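NalP translocator (Neisseria meningitidis, PDB 1UYN) forms the outer-membrane pore of an autotransporter, a beta-barrel translocator domain through which the protease passenger domain reaches the bacterial cell surface. Local coordinates at residues A[19-24]-A[102-107]; A[182-187]-A[239-244]. All coordinates share one frame; numbering follows the deposited sequence.

Contact 1 (A[19-24]-A[102-107])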
ATOM      1  N   ALA A  19       6.378   9.217  -5.554  1.00 20.65           N
ATOM      2  CA  ALA A  19       6.893   8.463  -4.394  1.00 21.19           C
ATOM      3  C   ALA A  19       5.806   8.200  -3.329  1.00 21.58           C
ATOM      4  O   ALA A  19       5.723   7.091  -2.784  1.00 21.91           O
ATOM      5  CB  ALA A  19       8.039   9.228  -3.755  1.00 20.44           C
ATOM      6  N   ALA A  20       5.007   9.232  -3.022  1.00 21.57           N
ATOM      7  CA  ALA A  20       3.919   9.110  -2.047  1.00 21.51           C
ATOM      8  C   ALA A  20       2.873   8.093  -2.473  1.00 21.03           C
ATOM      9  O   ALA A  20       2.338   7.389  -1.642  1.00 20.67           O
ATOM     10  CB  ALA A  20       3.256  10.455  -1.804  1.00 21.67           C
ATOM     11  N   HIS A  21       2.608   8.014  -3.774  1.00 21.48           N
ATOM     12  CA  HIS A  21       1.657   7.047  -4.318  1.00 21.52           C
ATOM     13  C   HIS A  21       2.179   5.597  -4.220  1.00 21.97           C
ATOM     14  O   HIS A  21       1.476   4.711  -3.715  1.00 22.29           O
ATOM     15  CB  HIS A  21       1.311   7.358  -5.772  1.00 21.15           C
ATOM     16  CG  HIS A  21       0.484   6.297  -6.416  1.00 20.60           C
ATOM     17  ND1 HIS A  21      -0.811   6.041  -6.041  1.00 21.87           N
ATOM     18  CD2 HIS A  21       0.788   5.377  -7.353  1.00 23.66           C
ATOM     19  CE1 HIS A  21      -1.287   5.038  -6.754  1.00 23.24           C
ATOM     20  NE2 HIS A  21      -0.335   4.615  -7.561  1.00 21.81           N
ATOM     21  N   ALA A  22       3.392   5.362  -4.719  1.00 21.54           N
ATOM     22  CA  ALA A  22       4.059   4.051  -4.570  1.00 21.45           C
ATOM     23  C   ALA A  22       4.072   3.513  -3.141  1.00 21.18           C
ATOM     24  O   ALA A  22       3.979   2.300  -2.899  1.00 20.47           O
ATOM     25  CB  ALA A  22       5.509   4.114  -5.090  1.00 21.03           C
ATOM     26  N   ASP A  23       4.255   4.429  -2.201  1.00 21.47           N
ATOM     27  CA  ASP A  23       4.417   4.093  -0.793  1.00 20.72           C
ATOM     28  C   ASP A  23       3.056   3.666  -0.274  1.00 21.08           C
ATOM     29  O   ASP A  23       2.935   2.656   0.402  1.00 22.10           O
ATOM     30  CB  ASP A  23       4.925   5.314  -0.075  1.00 20.29           C
ATOM     31  CG  ASP A  23       5.243   5.058   1.357  1.00 19.20           C
ATOM     32  OD1 ASP A  23       6.266   4.417   1.628  1.00 19.96           O
ATOM     33  OD2 ASP A  23       4.569   5.516   2.282  1.00 17.25           O
ATOM     34  N   MET A  24       2.021   4.411  -0.643  1.00 21.20           N
ATOM     35  CA  MET A  24       0.659   4.032  -0.306  1.00 21.28           C
ATOM     36  C   MET A  24       0.269   2.721  -0.903  1.00 20.13           C
ATOM     37  O   MET A  24      -0.399   1.939  -0.245  1.00 20.42           O
ATOM     38  CB  MET A  24      -0.348   5.104  -0.725  1.00 22.12           C
ATOM     39  CG  MET A  24      -0.739   6.012   0.447  1.00 26.25           C
ATOM     40  SD  MET A  24      -1.438   7.561  -0.045  1.00 33.76           S
ATOM     41  CE  MET A  24      -0.702   8.612   1.145  1.00 37.88           C
ATOM     42  N   ALA A 102      -0.432  18.349  -4.702  1.00 22.15           N
ATOM     43  CA  ALA A 102      -0.643  17.323  -5.695  1.00 21.34           C
ATOM     44  C   ALA A 102      -1.776  16.439  -5.281  1.00 21.09           C
ATOM     45  O   ALA A 102      -1.827  16.035  -4.155  1.00 21.18           O
ATOM     46  CB  ALA A 102       0.582  16.501  -5.811  1.00 21.36           C
ATOM     47  N   LYS A 103      -2.674  16.104  -6.176  1.00 21.34           N
ATOM     48  CA  LYS A 103      -3.628  15.057  -5.872  1.00 22.61           C
ATOM     49  C   LYS A 103      -3.498  13.913  -6.884  1.00 22.77           C
ATOM     50  O   LYS A 103      -3.490  14.129  -8.101  1.00 23.06           O
ATOM     51  CB  LYS A 103      -5.059  15.616  -5.773  1.00 22.86           C
ATOM     52  CG  LYS A 103      -5.866  15.628  -7.084  1.00 25.78           C
ATOM     53  CD  LYS A 103      -7.307  16.251  -6.946  1.00 29.52           C
ATOM     54  CE  LYS A 103      -8.301  15.851  -8.129  1.00 30.18           C
ATOM     55  NZ  LYS A 103      -7.934  16.319  -9.502  1.00 29.02           N
ATOM     56  N   THR A 104      -3.391  12.697  -6.336  1.00 22.87           N
ATOM     57  CA  THR A 104      -3.300  11.446  -7.052  1.00 21.84           C
ATOM     58  C   THR A 104      -4.624  10.694  -7.008  1.00 21.46           C
ATOM     59  O   THR A 104      -5.147  10.360  -5.924  1.00 21.39           O
ATOM     60  CB  THR A 104      -2.238  10.532  -6.384  1.00 22.41           C
ATOM     61  OG1 THR A 104      -0.962  11.199  -6.259  1.00 23.49           O
ATOM     62  CG2 THR A 104      -1.932   9.319  -7.259  1.00 23.04           C
ATOM     63  N   ASP A 105      -5.121  10.344  -8.185  1.00 20.11           N
ATOM     64  CA  ASP A 105      -6.189   9.385  -8.314  1.00 19.39           C
ATOM     65  C   ASP A 105      -5.666   8.092  -8.799  1.00 18.72           C
ATOM     66  O   ASP A 105      -4.811   8.051  -9.671  1.00 18.17           O
ATOM     67  CB  ASP A 105      -7.191   9.880  -9.323  1.00 19.79           C
ATOM     68  CG  ASP A 105      -7.919  11.012  -8.823  1.00 21.11           C
ATOM     69  OD1 ASP A 105      -7.967  11.235  -7.585  1.00 26.91           O
ATOM     70  OD2 ASP A 105      -8.486  11.747  -9.588  1.00 24.79           O
ATOM     71  N   SER A 106      -6.192   7.001  -8.282  1.00 18.51           N
ATOM     72  CA  SER A 106      -5.640   5.727  -8.718  1.00 18.93           C
ATOM     73  C   SER A 106      -6.636   4.619  -8.803  1.00 18.88           C
ATOM     74  O   SER A 106      -7.652   4.569  -8.093  1.00 18.22           O
ATOM     75  CB  SER A 106      -4.471   5.338  -7.840  1.00 18.75           C
ATOM     76  OG  SER A 106      -4.869   5.293  -6.469  1.00 20.98           O
ATOM     77  N   ILE A 107      -6.381   3.756  -9.763  1.00 19.95           N
ATOM     78  CA  ILE A 107      -7.209   2.573  -9.936  1.00 20.90           C
ATOM     79  C   ILE A 107      -6.313   1.397 -10.078  1.00 20.22           C
ATOM     80  O   ILE A 107      -5.489   1.359 -10.956  1.00 19.58           O
ATOM     81  CB  ILE A 107      -8.186   2.710 -11.112  1.00 21.10           C
ATOM     82  CG1 ILE A 107      -9.180   3.835 -10.766  1.00 22.75           C
ATOM     83  CG2 ILE A 107      -8.931   1.385 -11.322  1.00 21.02           C
ATOM     84  CD1 ILE A 107     -10.201   4.216 -11.876  1.00 23.62           C
TER
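With CG of His21 set opposite the backbone N (chi1 173°) and the ring turned by chi2 of 68°, the imidazole leaves helix 12-34 and reaches the methyl of Thr104 and the CB of Ser106. On the strand, Thr104 directs CG2 away from its own backbone N and toward the imidazole, while OG1 lies beside that N. This is the autotransporter translocator fold, a twelve-stranded antiparallel barrel whose pore is occupied by an N-terminal helix, and the pair joins that helix to the inner face of strand 100-117. The backbones stay well separated, the nearest CA atoms, those of His21 and Thr104, being 7.2 Å apart, so the link is made entirely by side chains. It is also small, burying 120 Å² in total, and no hydrogen bond crosses it.

The evidence for van der Waals contact lies in the atom pairs. His21 ND1 is 3.7 Å from Thr104 CG2, and His21 CE1 is 3.4 Å from Ser106 CB; both carbons approach the ring obliquely. The His21 and Thr104 side chains cross at about a right angle, so the methyl touches the ring around ND1 and CG without running alongside it. Ser106 and Thr104 are two residues apart on one strand, hence both face the pore, whereas Asp105 and Ile107 point away from the helix.

The hydroxyl of Thr104 is spoken for outside the contact: OG1 is hydrogen-bonded to Asn134 OD1 on the adjoining strand 121-139. The His21 ring also meets the ring of Tyr132 from that strand, with planes about 40° apart. Within the helix, the amide N of Met24 bonds to the O of Ala20 at 3.2 Å. Beside the imidazole, Ser106 OG comes to 3.6 Å from His21 CE1.

Contact 2 (A[182-187]-A[239-244])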
ATOM      1  N   ASP A 182       8.571  -3.195  -7.298  1.00 18.36           N
ATOM      2  CA  ASP A 182       7.698  -2.151  -7.822  1.00 17.35           C
ATOM      3  C   ASP A 182       8.256  -1.672  -9.103  1.00 17.13           C
ATOM      4  O   ASP A 182       9.369  -1.163  -9.125  1.00 17.06           O
ATOM      5  CB  ASP A 182       7.672  -0.932  -6.909  1.00 17.40           C
ATOM      6  CG  ASP A 182       7.095  -1.215  -5.575  1.00 17.54           C
ATOM      7  OD1 ASP A 182       6.378  -2.234  -5.420  1.00 15.01           O
ATOM      8  OD2 ASP A 182       7.335  -0.455  -4.618  1.00 17.58           O
ATOM      9  N   LEU A 183       7.478  -1.788 -10.161  1.00 16.92           N
ATOM     10  CA  LEU A 183       7.846  -1.263 -11.471  1.00 16.66           C
ATOM     11  C   LEU A 183       6.938  -0.083 -11.769  1.00 16.99           C
ATOM     12  O   LEU A 183       5.740  -0.237 -11.897  1.00 16.59           O
ATOM     13  CB  LEU A 183       7.639  -2.338 -12.520  1.00 16.36           C
ATOM     14  CG  LEU A 183       8.116  -2.064 -13.934  1.00 18.12           C
ATOM     15  CD1 LEU A 183       9.612  -1.667 -13.996  1.00 19.28           C
ATOM     16  CD2 LEU A 183       7.880  -3.289 -14.736  1.00 18.78           C
ATOM     17  N   LEU A 184       7.509   1.105 -11.898  1.00 17.50           N
ATOM     18  CA  LEU A 184       6.717   2.306 -12.141  1.00 17.31           C
ATOM     19  C   LEU A 184       7.093   2.772 -13.527  1.00 17.27           C
ATOM     20  O   LEU A 184       8.252   2.989 -13.778  1.00 16.00           O
ATOM     21  CB  LEU A 184       7.053   3.392 -11.126  1.00 16.75           C
ATOM     22  CG  LEU A 184       6.202   4.659 -11.340  1.00 16.51           C
ATOM     23  CD1 LEU A 184       5.337   4.938 -10.142  1.00 16.56           C
ATOM     24  CD2 LEU A 184       7.086   5.844 -11.612  1.00 16.48           C
ATOM     25  N   LYS A 185       6.128   2.873 -14.428  1.00 17.83           N
ATOM     26  CA  LYS A 185       6.351   3.566 -15.690  1.00 18.85           C
ATOM     27  C   LYS A 185       5.502   4.852 -15.605  1.00 18.64           C
ATOM     28  O   LYS A 185       4.287   4.788 -15.388  1.00 20.11           O
ATOM     29  CB  LYS A 185       5.961   2.684 -16.886  1.00 19.56           C
ATOM     30  CG  LYS A 185       6.461   1.177 -16.873  1.00 22.10           C
ATOM     31  CD  LYS A 185       7.417   0.836 -18.060  1.00 28.40           C
ATOM     32  CE  LYS A 185       7.194  -0.547 -18.798  1.00 30.36           C
ATOM     33  NZ  LYS A 185       5.850  -1.172 -18.547  1.00 35.16           N
ATOM     34  N   GLN A 186       6.121   6.014 -15.690  1.00 17.56           N
ATOM     35  CA  GLN A 186       5.391   7.274 -15.705  1.00 17.56           C
ATOM     36  C   GLN A 186       5.592   7.993 -17.040  1.00 17.40           C
ATOM     37  O   GLN A 186       6.730   8.137 -17.477  1.00 16.89           O
ATOM     38  CB  GLN A 186       5.881   8.162 -14.577  1.00 17.47           C
ATOM     39  CG  GLN A 186       5.116   9.461 -14.396  1.00 16.47           C
ATOM     40  CD  GLN A 186       5.524  10.191 -13.107  1.00 16.27           C
ATOM     41  OE1 GLN A 186       5.102   9.801 -11.977  1.00 10.62           O
ATOM     42  NE2 GLN A 186       6.377  11.230 -13.261  1.00 14.04           N
ATOM     43  N   ASP A 187       4.493   8.455 -17.647  1.00 17.31           N
ATOM     44  CA  ASP A 187       4.516   9.245 -18.878  1.00 17.74           C
ATOM     45  C   ASP A 187       5.140  10.623 -18.758  1.00 16.95           C
ATOM     46  O   ASP A 187       5.245  11.230 -17.700  1.00 15.57           O
ATOM     47  CB  ASP A 187       3.095   9.475 -19.419  1.00 18.99           C
ATOM     48  CG  ASP A 187       2.345   8.177 -19.751  1.00 22.35           C
ATOM     49  OD1 ASP A 187       2.972   7.092 -19.626  1.00 26.49           O
ATOM     50  OD2 ASP A 187       1.136   8.165 -20.144  1.00 24.17           O
ATOM     51  N   ARG A 239      15.246   4.233  -5.463  1.00 23.40           N
ATOM     52  CA  ARG A 239      13.865   4.570  -5.743  1.00 23.27           C
ATOM     53  C   ARG A 239      13.872   6.040  -6.004  1.00 24.16           C
ATOM     54  O   ARG A 239      13.590   6.832  -5.136  1.00 24.94           O
ATOM     55  CB  ARG A 239      12.953   4.222  -4.587  1.00 22.79           C
ATOM     56  CG  ARG A 239      11.482   4.315  -4.940  1.00 21.37           C
ATOM     57  CD  ARG A 239      10.560   4.203  -3.762  1.00 20.22           C
ATOM     58  NE  ARG A 239      10.430   2.843  -3.208  1.00 21.00           N
ATOM     59  CZ  ARG A 239       9.639   1.876  -3.711  1.00 18.96           C
ATOM     60  NH1 ARG A 239       8.921   2.076  -4.824  1.00 20.20           N
ATOM     61  NH2 ARG A 239       9.587   0.704  -3.107  1.00 14.45           N
ATOM     62  N   ASP A 240      14.252   6.379  -7.226  1.00 24.89           N
ATOM     63  CA  ASP A 240      14.309   7.749  -7.719  1.00 24.89           C
ATOM     64  C   ASP A 240      13.161   7.964  -8.698  1.00 23.62           C
ATOM     65  O   ASP A 240      13.074   7.265  -9.734  1.00 23.55           O
ATOM     66  CB  ASP A 240      15.630   7.929  -8.464  1.00 25.21           C
ATOM     67  CG  ASP A 240      16.145   9.351  -8.459  1.00 26.62           C
ATOM     68  OD1 ASP A 240      15.369  10.316  -8.205  1.00 25.24           O
ATOM     69  OD2 ASP A 240      17.362   9.553  -8.742  1.00 30.87           O
ATOM     70  N   TYR A 241      12.288   8.902  -8.364  1.00 22.27           N
ATOM     71  CA  TYR A 241      11.227   9.295  -9.259  1.00 21.52           C
ATOM     72  C   TYR A 241      11.421  10.713  -9.756  1.00 21.91           C
ATOM     73  O   TYR A 241      10.507  11.324 -10.265  1.00 22.30           O
ATOM     74  CB  TYR A 241       9.892   9.112  -8.578  1.00 21.57           C
ATOM     75  CG  TYR A 241       9.598   7.674  -8.221  1.00 19.46           C
ATOM     76  CD1 TYR A 241       9.963   6.630  -9.080  1.00 17.00           C
ATOM     77  CD2 TYR A 241       8.931   7.367  -7.042  1.00 18.30           C
ATOM     78  CE1 TYR A 241       9.719   5.311  -8.759  1.00 17.87           C
ATOM     79  CE2 TYR A 241       8.653   6.032  -6.692  1.00 20.01           C
ATOM     80  CZ  TYR A 241       9.064   4.999  -7.560  1.00 20.06           C
ATOM     81  OH  TYR A 241       8.814   3.683  -7.249  1.00 17.17           O
ATOM     82  N   THR A 242      12.634  11.216  -9.662  1.00 22.81           N
ATOM     83  CA  THR A 242      12.963  12.506 -10.225  1.00 24.06           C
ATOM     84  C   THR A 242      12.990  12.411 -11.739  1.00 24.86           C
ATOM     85  O   THR A 242      13.748  11.629 -12.294  1.00 25.32           O
ATOM     86  CB  THR A 242      14.302  12.978  -9.679  1.00 24.32           C
ATOM     87  OG1 THR A 242      14.132  13.305  -8.289  1.00 24.85           O
ATOM     88  CG2 THR A 242      14.722  14.264 -10.317  1.00 22.88           C
ATOM     89  N   VAL A 243      12.138  13.199 -12.392  1.00 25.93           N
ATOM     90  CA  VAL A 243      12.046  13.190 -13.843  1.00 26.65           C
ATOM     91  C   VAL A 243      13.033  14.165 -14.446  1.00 26.61           C
ATOM     92  O   VAL A 243      13.265  15.235 -13.899  1.00 26.39           O
ATOM     93  CB  VAL A 243      10.614  13.508 -14.364  1.00 26.90           C
ATOM     94  CG1 VAL A 243       9.596  12.623 -13.697  1.00 28.28           C
ATOM     95  CG2 VAL A 243      10.258  14.918 -14.151  1.00 26.77           C
ATOM     96  N   THR A 244      13.637  13.723 -15.545  1.00 27.11           N
ATOM     97  CA  THR A 244      14.399  14.551 -16.473  1.00 27.66           C
ATOM     98  C   THR A 244      13.443  15.418 -17.263  1.00 28.30           C
ATOM     99  O   THR A 244      12.553  14.890 -17.917  1.00 27.75           O
ATOM    100  CB  THR A 244      15.075  13.649 -17.510  1.00 27.74           C
ATOM    101  OG1 THR A 244      15.984  12.769 -16.864  1.00 25.99           O
ATOM    102  CG2 THR A 244      15.911  14.476 -18.506  1.00 28.73           C
TER
HETATM  103  O   HOH W   1      10.203   1.897  -8.216  1.00 38.44           O
HETATM  104  O   HOH W   2       7.407  11.870 -10.725  1.00 39.99           O
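Arg239 takes hold of Asp182 end-on, NH1 at 3.0 Å and NH2 at 2.9 Å both meeting the single oxygen OD2, so this salt bridge carries two hydrogen bonds. OD2 lies near the guanidinium plane; it receives NH1 through its anti lone pair, the one away from OD1, while NH2 meets it on the anti side but 32° out of the carboxylate plane. The bend at chi3 of Arg239 (-74°) swings the guanidinium toward the wall, and Arg239 NH1 also donates to Tyr241 OH at 2.9 Å. Two further charges frame the pair, Asp235 at Arg239 NE and Arg180 at Asp182 OD2.

Next along, Leu184 CD2 packs obliquely on Tyr241 CD1 at 3.9 Å. Here a loop from the mouth of the translocator barrel folds back inside it: 239-243 runs almost parallel to strand 182-186, 4° apart end to end, yet their nearest CA atoms, of Leu184 and Tyr241, are 8.8 Å apart, too far for sheet pairing. Thr18 of helix 12-34 touches both side chains.

At the far end the contact thins to one close pair, Val243 CG1 and Gln186 NE2 at 3.5 Å, and a water that accepts from NE2 and donates to Tyr241 O. Gln186 itself is held: OE1 is hydrogen-bonded to Tyr132 OH and Thr18 OG1. On the solvent side, exposed Asp240 and Thr242 form an Asx turn, Thr242 N donating to Asp240 OD1 at 3.2 Å.

Overall arrangement
From the N terminus, helix 12-34 fills the pore first, and contact 1 closes when strand 100-117, the fourth of the barrel, comes round to meet it across 77 intervening residues. The chain then builds further wall, and contact 2 opens at 182-187 on strand 172-192, closing 51 residues later in the loop between strands 224-235 and 265-278. The two closures follow in series; neither nests in nor crosses the other. In space they adjoin, their centres 12 Å apart: the N of Ala19 lies 3.5 Å from Tyr241 CD2, and Ala22 packs against Tyr241 and Arg239. The 19-24 part of helix 12-34 therefore lies between strand 102-107 and the inward-folded loop 239-244.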